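Local coordinates for DNA damage response protein Rtt109, putative (Neosartorya fumigata, PDB 5ZB9) that probably transfers the acetyl group of acetyl-CoA to lysines of histone H3, in the response to DNA damage, at residues A[210-213]-A[214-218]; A[249-252]-A[253-256]; A[298-301]-A[302-306]. All coordinates share one frame; numbering follows the deposited sequence.

Contact 1 (A[210-213]-A[214-218]); sequences PGCD and KFETR
The side chain of D213 reaches forward to the first turn of helix 214-218 and caps it. Its carboxylate oxygen OD1 accepts the backbone N-H of E216 (N to OD1 2.7 Å, N-H...O angle 170°), approached nearly along the C-O bond, and takes a second, weak and bent bond from F215 N. With CG between its own backbone N and carbonyl carbon (chi1 64°), the carboxylate is brought within bonding distance of both amides; OD1 also lies at the edge of the F215 ring, whose plane stands 81° from the carboxylate. The backbone oxygen of D213 has two donors: T217 N at 2.9 Å from D213 O, and T217 OG1 at 2.7 Å from the same atom, the hydroxyl standing above the carbonyl plane. The extended side chain of E216 runs to C212, its OE1 3.5 Å from C212 SG. Water 2 takes the N-H of D213 and donates to E216 OE1, while water 1 also donates to OE1 and weakly to G211 O. E216 OE2 is in a salt bridge with R163. An aspartate N-cap, here at the surface where the loop following strand 202-208 enters a short helix, is what this geometry defines.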
loop_
_atom_site.group_PDB
_atom_site.type_symbol
_atom_site.label_atom_id
_atom_site.label_comp_id
_atom_site.label_asym_id
_atom_site.label_seq_id
_atom_site.Cartn_x
_atom_site.Cartn_y
_atom_site.Cartn_z
ATOM N N PRO A 210 -3.286 5.873 -16.189
ATOM C CA PRO A 210 -3.654 7.016 -17.041
ATOM C C PRO A 210 -2.783 7.084 -18.290
ATOM O O PRO A 210 -1.557 6.998 -18.178
ATOM C CB PRO A 210 -3.415 8.230 -16.136
ATOM C CG PRO A 210 -3.479 7.683 -14.741
ATOM C CD PRO A 210 -2.914 6.293 -14.826
ATOM N N GLY A 211 -3.408 7.209 -19.459
ATOM C CA GLY A 211 -2.686 7.203 -20.719
ATOM C C GLY A 211 -2.843 5.879 -21.450
ATOM O O GLY A 211 -2.578 5.783 -22.645
ATOM N N CYS A 212 -3.273 4.850 -20.731
ATOM C CA CYS A 212 -3.444 3.533 -21.324
ATOM C C CYS A 212 -4.914 3.190 -21.416
ATOM O O CYS A 212 -5.653 3.353 -20.445
ATOM C CB CYS A 212 -2.709 2.465 -20.509
ATOM S SG CYS A 212 -0.910 2.624 -20.493
ATOM N N ASP A 213 -5.343 2.704 -22.576
ATOM C CA ASP A 213 -6.751 2.387 -22.764
ATOM C C ASP A 213 -7.116 1.071 -22.092
ATOM O O ASP A 213 -6.260 0.397 -21.514
ATOM C CB ASP A 213 -7.108 2.356 -24.260
ATOM C CG ASP A 213 -6.390 1.255 -25.038
ATOM O OD1 ASP A 213 -6.132 0.153 -24.507
ATOM O OD2 ASP A 213 -6.111 1.488 -26.223
ATOM N N LYS A 214 -8.384 0.689 -22.193
ATOM C CA LYS A 214 -8.858 -0.503 -21.507
ATOM C C LYS A 214 -8.173 -1.776 -22.032
ATOM O O LYS A 214 -8.062 -2.764 -21.306
ATOM C CB LYS A 214 -10.381 -0.614 -21.625
ATOM C CG LYS A 214 -10.892 -0.877 -23.034
ATOM C CD LYS A 214 -12.414 -0.816 -23.098
ATOM C CE LYS A 214 -13.050 -1.998 -22.377
ATOM N NZ LYS A 214 -14.536 -1.858 -22.266
ATOM N N PHE A 215 -7.678 -1.748 -23.267
ATOM C CA PHE A 215 -7.024 -2.933 -23.831
ATOM C C PHE A 215 -5.568 -3.027 -23.393
ATOM O O PHE A 215 -5.132 -4.075 -22.917
ATOM C CB PHE A 215 -7.145 -2.935 -25.360
ATOM C CG PHE A 215 -8.541 -2.703 -25.827
ATOM C CD1 PHE A 215 -9.477 -3.725 -25.774
ATOM C CD2 PHE A 215 -8.946 -1.443 -26.246
ATOM C CE1 PHE A 215 -10.788 -3.505 -26.166
ATOM C CE2 PHE A 215 -10.257 -1.214 -26.643
ATOM C CZ PHE A 215 -11.179 -2.246 -26.597
ATOM N N GLU A 216 -4.820 -1.936 -23.522
ATOM C CA GLU A 216 -3.428 -1.941 -23.088
ATOM C C GLU A 216 -3.312 -2.164 -21.566
ATOM O O GLU A 216 -2.406 -2.852 -21.103
ATOM C CB GLU A 216 -2.733 -0.638 -23.502
ATOM C CG GLU A 216 -1.285 -0.542 -23.044
ATOM C CD GLU A 216 -0.532 0.636 -23.646
ATOM O OE1 GLU A 216 -1.135 1.718 -23.840
ATOM O OE2 GLU A 216 0.680 0.475 -23.915
ATOM N N THR A 217 -4.239 -1.601 -20.798
ATOM C CA THR A 217 -4.231 -1.759 -19.341
ATOM C C THR A 217 -4.358 -3.219 -18.911
ATOM O O THR A 217 -3.791 -3.615 -17.897
ATOM C CB THR A 217 -5.366 -0.943 -18.690
ATOM O OG1 THR A 217 -5.212 0.440 -19.029
ATOM C CG2 THR A 217 -5.343 -1.080 -17.192
ATOM N N ARG A 218 -5.090 -4.027 -19.677
ATOM C CA ARG A 218 -5.209 -5.453 -19.353
ATOM C C ARG A 218 -3.860 -6.155 -19.504
ATOM O O ARG A 218 -3.639 -7.230 -18.941
ATOM C CB ARG A 218 -6.264 -6.138 -20.229
ATOM C CG ARG A 218 -7.688 -5.674 -19.959
ATOM C CD ARG A 218 -8.701 -6.346 -20.888
ATOM N NE ARG A 218 -8.858 -7.770 -20.602
ATOM C CZ ARG A 218 -8.322 -8.746 -21.328
ATOM N NH1 ARG A 218 -7.599 -8.459 -22.403
ATOM N NH2 ARG A 218 -8.516 -10.014 -20.987
HETATM O O HOH W 1 0.274 4.378 -23.581
HETATM O O HOH W 2 -3.648 2.648 -24.721
#

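Contact 2 (A[249-252]-A[253-256]); sequences NAPP and RCLV
P251 O receives the backbone N-H of C254, with C254 N 2.8 Å from P251 O and a nearly straight N-H...O angle of 162°; the donor is tilted out of the carbonyl plane. One residue further on the pattern repeats: L255 N bonds to P252 O at 2.9 Å, this time with the donor well above the carbonyl plane. Both bonds link residues three apart, so the chain makes two overlapping turns in the 3-10 pattern in the loop between helices 241-244 and 266-272. P252 suits the second position of the first turn, since it has no N-H to give and its ring holds phi near -51°.

Apolar side chains pack around the two bonds. C254 turns SG back beside its own backbone N (chi1 -52°), where it meets the ring of P251, SG lying 3.9 Å from P251 CD. L255 spreads over the preceding carbonyls: its CG passes close to P251 O, CD1 reaches A250 O at 3.6 Å, and CD2 packs on the methyl group of A250, 4.1 Å from A250 CB. That methyl also meets C254 CB, so A250 sits against two side chains of the turn.

R253 leads its guanidinium away from the turn, and NE forms a salt bridge with D272 at the end of helix 266-272. R253 O accepts from the guanidinium of R258, while L255 O is bonded to the hydroxyl of Y239. P252 and R253 both touch W291, and P251 lies on H290.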
loop_
_atom_site.group_PDB
_atom_site.type_symbol
_atom_site.label_atom_id
_atom_site.label_comp_id
_atom_site.label_asym_id
_atom_site.label_seq_id
_atom_site.Cartn_x
_atom_site.Cartn_y
_atom_site.Cartn_z
ATOM N N ASN A 249 -21.648 12.037 -5.949
ATOM C CA ASN A 249 -22.049 13.276 -6.603
ATOM C C ASN A 249 -21.382 14.493 -5.980
ATOM O O ASN A 249 -21.553 15.613 -6.460
ATOM C CB ASN A 249 -23.569 13.435 -6.569
ATOM C CG ASN A 249 -24.264 12.643 -7.663
ATOM O OD1 ASN A 249 -23.706 11.690 -8.209
ATOM N ND2 ASN A 249 -25.489 13.039 -7.993
ATOM N N ALA A 250 -20.618 14.267 -4.913
ATOM C CA ALA A 250 -19.813 15.320 -4.301
ATOM C C ALA A 250 -18.772 15.829 -5.310
ATOM O O ALA A 250 -18.529 15.175 -6.328
ATOM C CB ALA A 250 -19.149 14.799 -3.036
ATOM N N PRO A 251 -18.172 17.009 -5.059
ATOM C CA PRO A 251 -17.177 17.509 -6.021
ATOM C C PRO A 251 -15.988 16.557 -6.165
ATOM O O PRO A 251 -15.615 15.907 -5.185
ATOM C CB PRO A 251 -16.733 18.841 -5.414
ATOM C CG PRO A 251 -17.818 19.217 -4.476
ATOM C CD PRO A 251 -18.369 17.943 -3.940
ATOM N N PRO A 252 -15.406 16.471 -7.372
ATOM C CA PRO A 252 -14.330 15.511 -7.649
ATOM C C PRO A 252 -13.200 15.558 -6.617
ATOM O O PRO A 252 -12.636 14.516 -6.303
ATOM C CB PRO A 252 -13.831 15.938 -9.031
ATOM C CG PRO A 252 -15.011 16.592 -9.661
ATOM C CD PRO A 252 -15.741 17.282 -8.554
ATOM N N ARG A 253 -12.904 16.736 -6.072
ATOM C CA ARG A 253 -11.824 16.876 -5.097
ATOM C C ARG A 253 -12.049 16.053 -3.830
ATOM O O ARG A 253 -11.130 15.878 -3.032
ATOM C CB ARG A 253 -11.627 18.351 -4.722
ATOM C CG ARG A 253 -12.766 18.976 -3.920
ATOM C CD ARG A 253 -12.425 20.407 -3.526
ATOM N NE ARG A 253 -11.125 20.465 -2.876
ATOM C CZ ARG A 253 -10.950 20.351 -1.566
ATOM N NH1 ARG A 253 -12.002 20.196 -0.770
ATOM N NH2 ARG A 253 -9.725 20.396 -1.053
ATOM N N CYS A 254 -13.269 15.555 -3.649
ATOM C CA CYS A 254 -13.623 14.777 -2.463
ATOM C C CYS A 254 -13.611 13.278 -2.728
ATOM O O CYS A 254 -13.741 12.478 -1.804
ATOM C CB CYS A 254 -15.016 15.173 -1.953
ATOM S SG CYS A 254 -15.282 16.939 -1.691
ATOM N N LEU A 255 -13.469 12.906 -3.995
ATOM C CA LEU A 255 -13.690 11.529 -4.407
ATOM C C LEU A 255 -12.401 10.721 -4.565
ATOM O O LEU A 255 -12.458 9.520 -4.787
ATOM C CB LEU A 255 -14.477 11.514 -5.716
ATOM C CG LEU A 255 -15.792 12.299 -5.651
ATOM C CD1 LEU A 255 -16.577 12.173 -6.952
ATOM C CD2 LEU A 255 -16.632 11.854 -4.458
ATOM N N VAL A 256 -11.251 11.385 -4.449
ATOM C CA VAL A 256 -9.941 10.745 -4.628
ATOM C C VAL A 256 -9.109 10.771 -3.342
ATOM O O VAL A 256 -9.000 11.808 -2.697
ATOM C CB VAL A 256 -9.147 11.436 -5.745
ATOM C CG1 VAL A 256 -7.834 10.721 -5.990
ATOM C CG2 VAL A 256 -9.972 11.495 -7.016
#

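Contact 3 (A[298-301]-A[302-306]); sequences AQFW and EMMSF
M304 lays its CG over one face of the F300 ring, 4.1 Å from F300 CE2, and the same methylene approaches the W301 indole obliquely, 4.4 Å from W301 CE3. The two aromatic groups are neighbours in sequence and also meet, with F300 CD2 over the centre of one indole face. These are neighbouring side chains along the short helix 297-304, where M304 follows F300 by four residues and W301 by three. F300 and M304 lie side by side and point the same way; with F300 CG anti to its backbone N (chi1 174°), the phenyl group is directed into the protein, its ring meeting that of F267 with planes about 20° apart. F300 also packs on L268 and L271, so this flank of the helix rests on helix 266-272, as do M303 and M304 through F267.

The backbone beneath is regular alpha-helix: E302 N donates to A298 O, M303 N to Q299 O at 2.9 Å, and M304 N to F300 O. M303 folds back towards the preceding turn, its CG 3.2 Å from Q299 O. The side-chain oxygen Q299 OE1 accepts the backbone N-H of K295. S305 N and F306 N bond to the oxygens three residues back, and E302 O has two donors from a single residue, S305 N and the hydroxyl S305 OG, the latter 2.5 Å from E302 O.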
loop_
_atom_site.group_PDB
_atom_site.type_symbol
_atom_site.label_atom_id
_atom_site.label_comp_id
_atom_site.label_asym_id
_atom_site.label_seq_id
_atom_site.Cartn_x
_atom_site.Cartn_y
_atom_site.Cartn_z
ATOM N N ALA A 298 -14.055 11.696 -14.154
ATOM C CA ALA A 298 -13.609 11.189 -15.451
ATOM C C ALA A 298 -12.544 12.092 -16.062
ATOM O O ALA A 298 -11.569 11.622 -16.649
ATOM C CB ALA A 298 -14.795 11.057 -16.401
ATOM N N GLN A 299 -12.735 13.396 -15.912
ATOM C CA GLN A 299 -11.835 14.371 -16.507
ATOM C C GLN A 299 -10.532 14.470 -15.706
ATOM O O GLN A 299 -9.475 14.794 -16.254
ATOM C CB GLN A 299 -12.528 15.728 -16.598
ATOM C CG GLN A 299 -11.944 16.659 -17.636
ATOM C CD GLN A 299 -12.598 18.040 -17.632
ATOM O OE1 GLN A 299 -13.640 18.257 -16.994
ATOM N NE2 GLN A 299 -11.979 18.983 -18.343
ATOM N N PHE A 300 -10.611 14.182 -14.410
ATOM C CA PHE A 300 -9.420 14.102 -13.566
ATOM C C PHE A 300 -8.466 13.004 -14.056
ATOM O O PHE A 300 -7.270 13.247 -14.204
ATOM C CB PHE A 300 -9.820 13.864 -12.097
ATOM C CG PHE A 300 -8.652 13.619 -11.170
ATOM C CD1 PHE A 300 -7.949 14.680 -10.620
ATOM C CD2 PHE A 300 -8.264 12.327 -10.843
ATOM C CE1 PHE A 300 -6.875 14.458 -9.773
ATOM C CE2 PHE A 300 -7.192 12.098 -9.993
ATOM C CZ PHE A 300 -6.498 13.165 -9.457
ATOM N N TRP A 301 -8.985 11.805 -14.321
ATOM C CA TRP A 301 -8.125 10.714 -14.785
ATOM C C TRP A 301 -7.559 11.007 -16.177
ATOM O O TRP A 301 -6.418 10.639 -16.483
ATOM C CB TRP A 301 -8.866 9.368 -14.793
ATOM C CG TRP A 301 -9.253 8.876 -13.425
ATOM C CD1 TRP A 301 -10.514 8.607 -12.984
ATOM C CD2 TRP A 301 -8.377 8.611 -12.317
ATOM N NE1 TRP A 301 -10.481 8.190 -11.673
ATOM C CE2 TRP A 301 -9.184 8.188 -11.238
ATOM C CE3 TRP A 301 -6.993 8.691 -12.132
ATOM C CZ2 TRP A 301 -8.653 7.846 -9.994
ATOM C CZ3 TRP A 301 -6.466 8.352 -10.895
ATOM C CH2 TRP A 301 -7.296 7.934 -9.843
ATOM N N GLU A 302 -8.345 11.674 -17.016
ATOM C CA GLU A 302 -7.862 12.028 -18.341
ATOM C C GLU A 302 -6.720 13.015 -18.236
ATOM O O GLU A 302 -5.686 12.855 -18.881
ATOM C CB GLU A 302 -8.969 12.620 -19.202
ATOM C CG GLU A 302 -8.526 12.833 -20.641
ATOM C CD GLU A 302 -9.377 13.850 -21.389
ATOM O OE1 GLU A 302 -10.444 14.255 -20.860
ATOM O OE2 GLU A 302 -8.961 14.253 -22.503
ATOM N N MET A 303 -6.897 14.036 -17.408
ATOM C CA MET A 303 -5.878 15.072 -17.293
ATOM C C MET A 303 -4.662 14.595 -16.495
ATOM O O MET A 303 -3.580 15.174 -16.607
ATOM C CB MET A 303 -6.477 16.334 -16.672
ATOM C CG MET A 303 -7.507 17.024 -17.563
ATOM S SD MET A 303 -6.807 17.592 -19.139
ATOM C CE MET A 303 -7.497 16.395 -20.270
ATOM N N MET A 304 -4.833 13.540 -15.695
ATOM C CA MET A 304 -3.691 12.926 -15.018
ATOM C C MET A 304 -2.666 12.482 -16.045
ATOM O O MET A 304 -1.467 12.631 -15.836
ATOM C CB MET A 304 -4.115 11.727 -14.162
ATOM C CG MET A 304 -4.020 11.953 -12.654
ATOM S SD MET A 304 -2.394 12.461 -12.060
ATOM C CE MET A 304 -1.472 10.936 -12.166
ATOM N N SER A 305 -3.152 11.954 -17.167
ATOM C CA SER A 305 -2.278 11.428 -18.209
ATOM C C SER A 305 -1.382 12.474 -18.862
ATOM O O SER A 305 -0.494 12.113 -19.633
ATOM C CB SER A 305 -3.103 10.748 -19.296
ATOM O OG SER A 305 -3.758 11.712 -20.086
ATOM N N PHE A 306 -1.609 13.757 -18.570
ATOM C CA PHE A 306 -0.775 14.825 -19.129
ATOM C C PHE A 306 0.189 15.414 -18.109
ATOM O O PHE A 306 1.001 16.274 -18.434
ATOM C CB PHE A 306 -1.649 15.933 -19.720
ATOM C CG PHE A 306 -2.466 15.480 -20.892
ATOM C CD1 PHE A 306 -3.800 15.146 -20.734
ATOM C CD2 PHE A 306 -1.889 15.354 -22.144
ATOM C CE1 PHE A 306 -4.551 14.717 -21.807
ATOM C CE2 PHE A 306 -2.632 14.922 -23.222
ATOM C CZ PHE A 306 -3.966 14.603 -23.054
#

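How the contacts relate
Contact 3 lies between the other two. Its F300 touches contact 2, with V256 CG2 4.1 Å from F300 CE2, while S305 and M304 pack against contact 1, where S305 CB is 3.6 Å from G211 N and P210 CB is 4.1 Å from M304 CB. Centres are about 13 Å apart for contacts 1 and 3 and about 14 Å for contacts 2 and 3. Contacts 1 and 2 do not touch: their centres are about 23 Å apart and their nearest atoms about 10 Å. Helix 297-304 thus bridges the cap at 210-218 and the turn at 249-256. All three lie away from the residues known to bind CoA, which is not bound in this chain.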